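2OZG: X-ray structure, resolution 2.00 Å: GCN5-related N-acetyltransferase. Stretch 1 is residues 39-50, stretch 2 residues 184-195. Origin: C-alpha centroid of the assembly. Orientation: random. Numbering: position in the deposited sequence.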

ATOM      1  N   GLU A  39      10.014 -31.785  12.253  1.00 39.53           N
ATOM      2  CA  GLU A  39       9.932 -32.905  13.215  1.00 39.60           C
ATOM      3  C   GLU A  39       8.531 -33.046  13.797  1.00 34.98           C
ATOM      4  O   GLU A  39       7.956 -34.132  13.870  1.00 39.37           O
ATOM      5  CB  GLU A  39      10.890 -32.715  14.415  1.00 39.75           C
ATOM      6  CG  GLU A  39      12.382 -32.636  14.126  1.00 50.76           C
ATOM      7  N   ILE A  40       7.990 -31.934  14.247  1.00 36.89           N
ATOM      8  CA  ILE A  40       6.646 -31.894  14.823  1.00 41.38           C
ATOM      9  C   ILE A  40       5.631 -32.382  13.811  1.00 36.40           C
ATOM     10  O   ILE A  40       4.719 -33.132  14.132  1.00 36.84           O
ATOM     11  CB  ILE A  40       6.269 -30.434  15.209  1.00 42.16           C
ATOM     12  CG1 ILE A  40       7.186 -29.936  16.312  1.00 49.06           C
ATOM     13  CG2 ILE A  40       4.810 -30.355  15.656  1.00 49.14           C
ATOM     14  CD1 ILE A  40       7.264 -28.434  16.396  1.00 48.29           C
ATOM     15  N   TYR A  41       5.801 -31.934  12.571  1.00 38.97           N
ATOM     16  CA  TYR A  41       4.901 -32.278  11.475  1.00 37.60           C
ATOM     17  C   TYR A  41       4.950 -33.759  11.165  1.00 38.78           C
ATOM     18  O   TYR A  41       3.901 -34.435  11.126  1.00 39.53           O
ATOM     19  CB  TYR A  41       5.289 -31.476  10.236  1.00 38.40           C
ATOM     20  CG  TYR A  41       4.404 -31.762   9.028  1.00 34.01           C
ATOM     21  CD1 TYR A  41       3.069 -31.354   8.993  1.00 40.72           C
ATOM     22  CD2 TYR A  41       4.907 -32.424   7.913  1.00 36.05           C
ATOM     23  CE1 TYR A  41       2.257 -31.645   7.901  1.00 31.16           C
ATOM     24  CE2 TYR A  41       4.105 -32.711   6.810  1.00 37.79           C
ATOM     25  CZ  TYR A  41       2.780 -32.326   6.807  1.00 43.54           C
ATOM     26  OH  TYR A  41       2.006 -32.588   5.666  1.00 37.20           O
ATOM     27  N   VAL A  42       6.167 -34.267  10.946  1.00 38.60           N
ATOM     28  CA  VAL A  42       6.389 -35.694  10.641  1.00 40.33           C
ATOM     29  C   VAL A  42       5.857 -36.567  11.761  1.00 40.32           C
ATOM     30  O   VAL A  42       5.208 -37.594  11.505  1.00 40.19           O
ATOM     31  CB  VAL A  42       7.898 -35.983  10.357  1.00 42.24           C
ATOM     32  CG1 VAL A  42       8.187 -37.473  10.279  1.00 50.19           C
ATOM     33  CG2 VAL A  42       8.313 -35.341   9.064  1.00 47.40           C
ATOM     34  N   LYS A  43       6.108 -36.132  12.999  1.00 42.86           N
ATOM     35  CA  LYS A  43       5.640 -36.822  14.205  1.00 44.61           C
ATOM     36  C   LYS A  43       4.102 -36.826  14.314  1.00 46.87           C
ATOM     37  O   LYS A  43       3.497 -37.822  14.721  1.00 50.51           O
ATOM     38  CB  LYS A  43       6.259 -36.168  15.450  1.00 44.47           C
ATOM     39  CG  LYS A  43       5.841 -36.770  16.801  1.00 47.06           C
ATOM     40  N   GLY A  44       3.469 -35.717  13.963  1.00 45.82           N
ATOM     41  CA  GLY A  44       2.026 -35.630  14.032  1.00 46.74           C
ATOM     42  C   GLY A  44       1.352 -36.588  13.060  1.00 50.21           C
ATOM     43  O   GLY A  44       0.273 -37.132  13.349  1.00 53.64           O
ATOM     44  N   ILE A  45       1.984 -36.783  11.900  1.00 47.22           N
ATOM     45  CA  ILE A  45       1.476 -37.687  10.873  1.00 43.76           C
ATOM     46  C   ILE A  45       1.869 -39.132  11.040  1.00 43.30           C
ATOM     47  O   ILE A  45       1.104 -40.032  10.709  1.00 44.89           O
ATOM     48  CB  ILE A  45       1.958 -37.234   9.506  1.00 43.94           C
ATOM     49  CG1 ILE A  45       1.277 -35.916   9.185  1.00 38.87           C
ATOM     50  CG2 ILE A  45       1.702 -38.327   8.447  1.00 43.77           C
ATOM     51  CD1 ILE A  45       1.552 -35.342   7.847  1.00 33.91           C
ATOM     52  N   GLY A  46       3.079 -39.370  11.536  1.00 45.75           N
ATOM     53  CA  GLY A  46       3.564 -40.729  11.696  1.00 43.16           C
ATOM     54  C   GLY A  46       4.412 -41.180  10.513  1.00 42.71           C
ATOM     55  O   GLY A  46       4.013 -41.118   9.359  1.00 38.96           O
ATOM     56  N   LEU A  47       5.599 -41.646  10.836  1.00 43.01           N
ATOM     57  CA  LEU A  47       6.567 -42.156   9.880  1.00 43.63           C
ATOM     58  C   LEU A  47       6.025 -43.233   8.943  1.00 41.76           C
ATOM     59  O   LEU A  47       6.480 -43.350   7.799  1.00 39.32           O
ATOM     60  CB  LEU A  47       7.757 -42.725  10.694  1.00 44.92           C
ATOM     61  CG  LEU A  47       9.004 -43.278   9.994  1.00 48.02           C
ATOM     62  CD1 LEU A  47      10.212 -43.251  10.938  1.00 54.30           C
ATOM     63  CD2 LEU A  47       8.794 -44.687   9.478  1.00 54.13           C
ATOM     64  N   GLU A  48       5.098 -44.049   9.454  1.00 39.25           N
ATOM     65  CA  GLU A  48       4.487 -45.137   8.695  1.00 37.76           C
ATOM     66  C   GLU A  48       3.758 -44.639   7.483  1.00 37.31           C
ATOM     67  O   GLU A  48       3.620 -45.388   6.518  1.00 34.15           O
ATOM     68  CB  GLU A  48       3.498 -45.960   9.553  1.00 40.25           C
ATOM     69  CG  GLU A  48       2.500 -45.140  10.410  1.00 42.21           C
ATOM     70  CD  GLU A  48       3.152 -44.520  11.660  1.00 50.64           C
ATOM     71  N   ASN A  49       3.284 -43.385   7.552  1.00 35.84           N
ATOM     72  CA  ASN A  49       2.547 -42.739   6.478  1.00 37.25           C
ATOM     73  C   ASN A  49       3.404 -42.034   5.461  1.00 35.83           C
ATOM     74  O   ASN A  49       2.906 -41.597   4.431  1.00 31.00           O
ATOM     75  CB  ASN A  49       1.533 -41.764   7.075  1.00 39.68           C
ATOM     76  CG  ASN A  49       0.469 -42.474   7.863  1.00 43.24           C
ATOM     77  OD1 ASN A  49       0.013 -43.523   7.445  1.00 38.78           O
ATOM     78  ND2 ASN A  49       0.121 -41.946   9.045  1.00 42.93           N
ATOM     79  N   PHE A  50       4.694 -41.917   5.736  1.00 34.16           N
ATOM     80  CA  PHE A  50       5.568 -41.271   4.744  1.00 30.98           C
ATOM     81  C   PHE A  50       6.180 -42.275   3.750  1.00 27.85           C
ATOM     82  O   PHE A  50       6.374 -43.478   4.033  1.00 28.88           O
ATOM     83  CB  PHE A  50       6.628 -40.426   5.389  1.00 32.46           C
ATOM     84  CG  PHE A  50       6.115 -39.177   6.013  1.00 27.33           C
ATOM     85  CD1 PHE A  50       5.667 -39.181   7.312  1.00 33.34           C
ATOM     86  CD2 PHE A  50       6.165 -37.984   5.338  1.00 29.91           C
ATOM     87  CE1 PHE A  50       5.240 -38.003   7.900  1.00 32.62           C
ATOM     88  CE2 PHE A  50       5.726 -36.804   5.918  1.00 33.58           C
ATOM     89  CZ  PHE A  50       5.278 -36.818   7.200  1.00 31.19           C
ATOM     90  N   ARG A 184     -11.894 -37.167   9.014  1.00 35.44           N
ATOM     91  CA  ARG A 184     -10.515 -36.827   9.300  1.00 32.41           C
ATOM     92  C   ARG A 184      -9.532 -37.889   9.831  1.00 33.58           C
ATOM     93  O   ARG A 184      -9.801 -38.616  10.772  1.00 32.49           O
ATOM     94  CB  ARG A 184     -10.490 -35.709  10.338  1.00 32.96           C
ATOM     95  CG  ARG A 184     -10.902 -34.346   9.861  1.00 31.71           C
ATOM     96  CD  ARG A 184     -11.122 -33.398  11.050  1.00 32.66           C
ATOM     97  NE  ARG A 184     -11.443 -32.046  10.555  1.00 27.54           N
ATOM     98  CZ  ARG A 184     -11.877 -31.027  11.288  1.00 28.19           C
ATOM     99  NH1 ARG A 184     -12.072 -31.172  12.582  1.00 34.25           N
ATOM    100  NH2 ARG A 184     -12.128 -29.856  10.698  1.00 33.83           N
ATOM    101  N   HIS A 185      -8.350 -37.868   9.251  1.00 30.21           N
ATOM    102  CA  HIS A 185      -7.233 -38.639   9.737  1.00 29.23           C
ATOM    103  C   HIS A 185      -6.846 -37.908  11.019  1.00 32.48           C
ATOM    104  O   HIS A 185      -7.045 -36.670  11.138  1.00 31.95           O
ATOM    105  CB  HIS A 185      -6.068 -38.572   8.727  1.00 29.16           C
ATOM    106  CG  HIS A 185      -4.927 -39.463   9.038  1.00 28.34           C
ATOM    107  ND1 HIS A 185      -3.907 -39.108   9.904  1.00 31.33           N
ATOM    108  CD2 HIS A 185      -4.617 -40.692   8.571  1.00 28.37           C
ATOM    109  CE1 HIS A 185      -3.034 -40.092   9.977  1.00 35.21           C
ATOM    110  NE2 HIS A 185      -3.431 -41.062   9.169  1.00 31.18           N
ATOM    111  N   PRO A 186      -6.365 -38.660  12.011  1.00 29.82           N
ATOM    112  CA  PRO A 186      -5.857 -38.104  13.248  1.00 31.20           C
ATOM    113  C   PRO A 186      -4.916 -36.887  13.073  1.00 34.19           C
ATOM    114  O   PRO A 186      -4.923 -35.986  13.907  1.00 34.35           O
ATOM    115  CB  PRO A 186      -5.166 -39.297  13.893  1.00 31.17           C
ATOM    116  CG  PRO A 186      -5.940 -40.472  13.423  1.00 30.92           C
ATOM    117  CD  PRO A 186      -6.421 -40.132  12.037  1.00 33.48           C
ATOM    118  N   ALA A 187      -4.162 -36.837  11.980  1.00 34.12           N
ATOM    119  CA  ALA A 187      -3.218 -35.754  11.730  1.00 32.64           C
ATOM    120  C   ALA A 187      -3.898 -34.427  11.520  1.00 33.29           C
ATOM    121  O   ALA A 187      -3.304 -33.360  11.787  1.00 32.61           O
ATOM    122  CB  ALA A 187      -2.380 -36.091  10.464  1.00 34.96           C
ATOM    123  N   ILE A 188      -5.120 -34.478  10.998  1.00 32.45           N
ATOM    124  CA  ILE A 188      -5.883 -33.258  10.723  1.00 36.48           C
ATOM    125  C   ILE A 188      -6.261 -32.621  12.062  1.00 37.85           C
ATOM    126  O   ILE A 188      -6.117 -31.422  12.285  1.00 34.90           O
ATOM    127  CB  ILE A 188      -7.182 -33.522   9.936  1.00 35.30           C
ATOM    128  CG1 ILE A 188      -6.979 -34.381   8.669  1.00 41.31           C
ATOM    129  CG2 ILE A 188      -7.876 -32.250   9.605  1.00 33.71           C
ATOM    130  CD1 ILE A 188      -6.208 -33.820   7.585  1.00 37.53           C
ATOM    131  N   TRP A 189      -6.772 -33.448  12.955  1.00 37.92           N
ATOM    132  CA  TRP A 189      -7.107 -33.010  14.285  1.00 37.12           C
ATOM    133  C   TRP A 189      -5.852 -32.487  15.006  1.00 38.97           C
ATOM    134  O   TRP A 189      -5.928 -31.519  15.735  1.00 35.47           O
ATOM    135  CB  TRP A 189      -7.722 -34.155  15.074  1.00 37.38           C
ATOM    136  CG  TRP A 189      -9.118 -34.459  14.694  1.00 33.89           C
ATOM    137  CD1 TRP A 189      -9.568 -35.561  14.051  1.00 30.60           C
ATOM    138  CD2 TRP A 189     -10.264 -33.662  14.986  1.00 33.75           C
ATOM    139  NE1 TRP A 189     -10.929 -35.498  13.908  1.00 37.64           N
ATOM    140  CE2 TRP A 189     -11.384 -34.344  14.480  1.00 30.24           C
ATOM    141  CE3 TRP A 189     -10.454 -32.435  15.630  1.00 36.74           C
ATOM    142  CZ2 TRP A 189     -12.680 -33.860  14.626  1.00 34.20           C
ATOM    143  CZ3 TRP A 189     -11.744 -31.930  15.737  1.00 42.71           C
ATOM    144  CH2 TRP A 189     -12.839 -32.646  15.234  1.00 35.54           C
ATOM    145  N   GLN A 190      -4.730 -33.196  14.855  1.00 39.49           N
ATOM    146  CA  GLN A 190      -3.442 -32.757  15.397  1.00 39.59           C
ATOM    147  C   GLN A 190      -3.068 -31.354  14.964  1.00 35.37           C
ATOM    148  O   GLN A 190      -2.630 -30.522  15.769  1.00 35.43           O
ATOM    149  CB  GLN A 190      -2.334 -33.691  14.917  1.00 39.48           C
ATOM    150  CG  GLN A 190      -2.274 -35.037  15.611  1.00 50.85           C
ATOM    151  CD  GLN A 190      -1.745 -34.979  16.991  1.00 56.37           C
ATOM    152  OE1 GLN A 190      -1.191 -33.974  17.434  1.00 64.67           O
ATOM    153  NE2 GLN A 190      -1.880 -36.086  17.690  1.00 71.64           N
ATOM    154  N   GLY A 191      -3.192 -31.104  13.673  1.00 34.47           N
ATOM    155  CA  GLY A 191      -2.863 -29.794  13.130  1.00 36.25           C
ATOM    156  C   GLY A 191      -3.724 -28.731  13.722  1.00 34.20           C
ATOM    157  O   GLY A 191      -3.234 -27.662  14.021  1.00 37.23           O
ATOM    158  N   LEU A 192      -5.006 -29.033  13.923  1.00 33.41           N
ATOM    159  CA  LEU A 192      -5.949 -28.080  14.523  1.00 34.79           C
ATOM    160  C   LEU A 192      -5.646 -27.741  15.955  1.00 34.88           C
ATOM    161  O   LEU A 192      -5.907 -26.662  16.417  1.00 35.64           O
ATOM    162  CB  LEU A 192      -7.365 -28.642  14.493  1.00 32.89           C
ATOM    163  CG  LEU A 192      -8.068 -28.638  13.135  1.00 39.76           C
ATOM    164  CD1 LEU A 192      -9.315 -29.486  13.190  1.00 39.53           C
ATOM    165  CD2 LEU A 192      -8.386 -27.234  12.685  1.00 43.59           C
ATOM    166  N   ASN A 193      -5.129 -28.705  16.676  1.00 37.93           N
ATOM    167  CA  ASN A 193      -4.761 -28.505  18.069  1.00 39.11           C
ATOM    168  C   ASN A 193      -3.346 -27.881  18.206  1.00 40.47           C
ATOM    169  O   ASN A 193      -2.880 -27.587  19.303  1.00 41.16           O
ATOM    170  CB  ASN A 193      -4.875 -29.860  18.756  1.00 36.65           C
ATOM    171  CG  ASN A 193      -4.857 -29.760  20.232  1.00 45.92           C
ATOM    172  OD1 ASN A 193      -5.677 -29.083  20.841  1.00 51.45           O
ATOM    173  ND2 ASN A 193      -3.914 -30.443  20.840  1.00 58.50           N
ATOM    174  N   ARG A 194      -2.670 -27.643  17.092  1.00 41.09           N
ATOM    175  CA  ARG A 194      -1.304 -27.166  17.135  1.00 43.41           C
ATOM    176  C   ARG A 194      -1.207 -25.676  16.932  1.00 44.35           C
ATOM    177  O   ARG A 194      -1.783 -25.118  15.978  1.00 45.06           O
ATOM    178  CB  ARG A 194      -0.526 -27.861  16.031  1.00 43.56           C
ATOM    179  CG  ARG A 194       0.976 -27.554  15.926  1.00 49.82           C
ATOM    180  CD  ARG A 194       1.494 -28.309  14.670  1.00 50.23           C
ATOM    181  NE  ARG A 194       1.419 -29.772  14.822  1.00 57.88           N
ATOM    182  CZ  ARG A 194       1.248 -30.647  13.822  1.00 52.31           C
ATOM    183  NH1 ARG A 194       1.078 -30.237  12.564  1.00 51.10           N
ATOM    184  NH2 ARG A 194       1.217 -31.944  14.096  1.00 55.85           N
ATOM    185  N   THR A 195      -0.476 -25.024  17.823  1.00 42.34           N
ATOM    186  CA  THR A 195      -0.242 -23.602  17.704  1.00 43.63           C
ATOM    187  C   THR A 195       1.207 -23.251  18.041  1.00 45.48           C
ATOM    188  O   THR A 195       1.942 -24.029  18.652  1.00 48.21           O
ATOM    189  CB  THR A 195      -1.100 -22.806  18.730  1.00 42.22           C
ATOM    190  OG1 THR A 195      -0.828 -23.293  20.044  1.00 41.04           O
ATOM    191  CG2 THR A 195      -2.591 -22.963  18.445  1.00 41.33           C
TER
HETATM  192  O   HOH W   1       1.419 -33.430  11.561  1.00 37.96           O
HETATM  193  O   HOH W   2      -2.439 -43.560   9.541  1.00 36.56           O

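No direct hydrogen bond joins the two stretches; the polar links between them run through two water molecules. Water 1 donates to Tyr41 O (2.7 Å) and accepts from Arg194 NH2 (2.9 Å), so a helical carbonyl is tied to a guanidinium group. Water 2 accepts from Asn49 ND2 (3.1 Å) and is hydrogen-bonded to His185 NE2 at 2.7 Å, bridging two side chains whose own nearest atoms, Asn49 ND2 and His185 NE2, remain 3.7 Å apart.

Helix 39-45 and helix 186-192 run roughly antiparallel, at 141°, and their axes come no closer than 9.4 Å. The backbones are nearest where the end of the first helix meets the start of the second, with Ile45 CA and Ala187 CA separated by 5.1 Å. Here the small Ala187 side chain points toward the first stretch, and its CB packs against Ile45 CG1 at 3.9 Å, an apolar contact.

Each side of this junction carries a local side-chain hydrogen bond. His185 occupies the N-cap position, where its ND1 accepts from Ala187 N (3.1 Å), leaving NE2 on the other side of the ring to meet water 2. In the first stretch, Asn49 ND2 donates to Ile45 O (2.7 Å), linking the 3-10 segment to the last residue of the helix. Gly46, with positive phi, makes the turn between them.

At the other end of the contact, Arg194 points toward the first stretch and brings its guanidinium up to the first helix, and it has the largest area covered by the opposing stretch. Arg194 NE lies 3.5 Å from Ile40 CG2, and Arg194 NH1 approaches the edge of the Tyr41 ring, 4.2 Å from Tyr41 CD1. The guanidinium also presents its edge to Gly44, with Arg194 NH2 3.8 Å from Gly44 CA. Glycine leaves this space open: an ideal CB on Gly44 would lie 2.3 Å from Arg194 NH2, a clash.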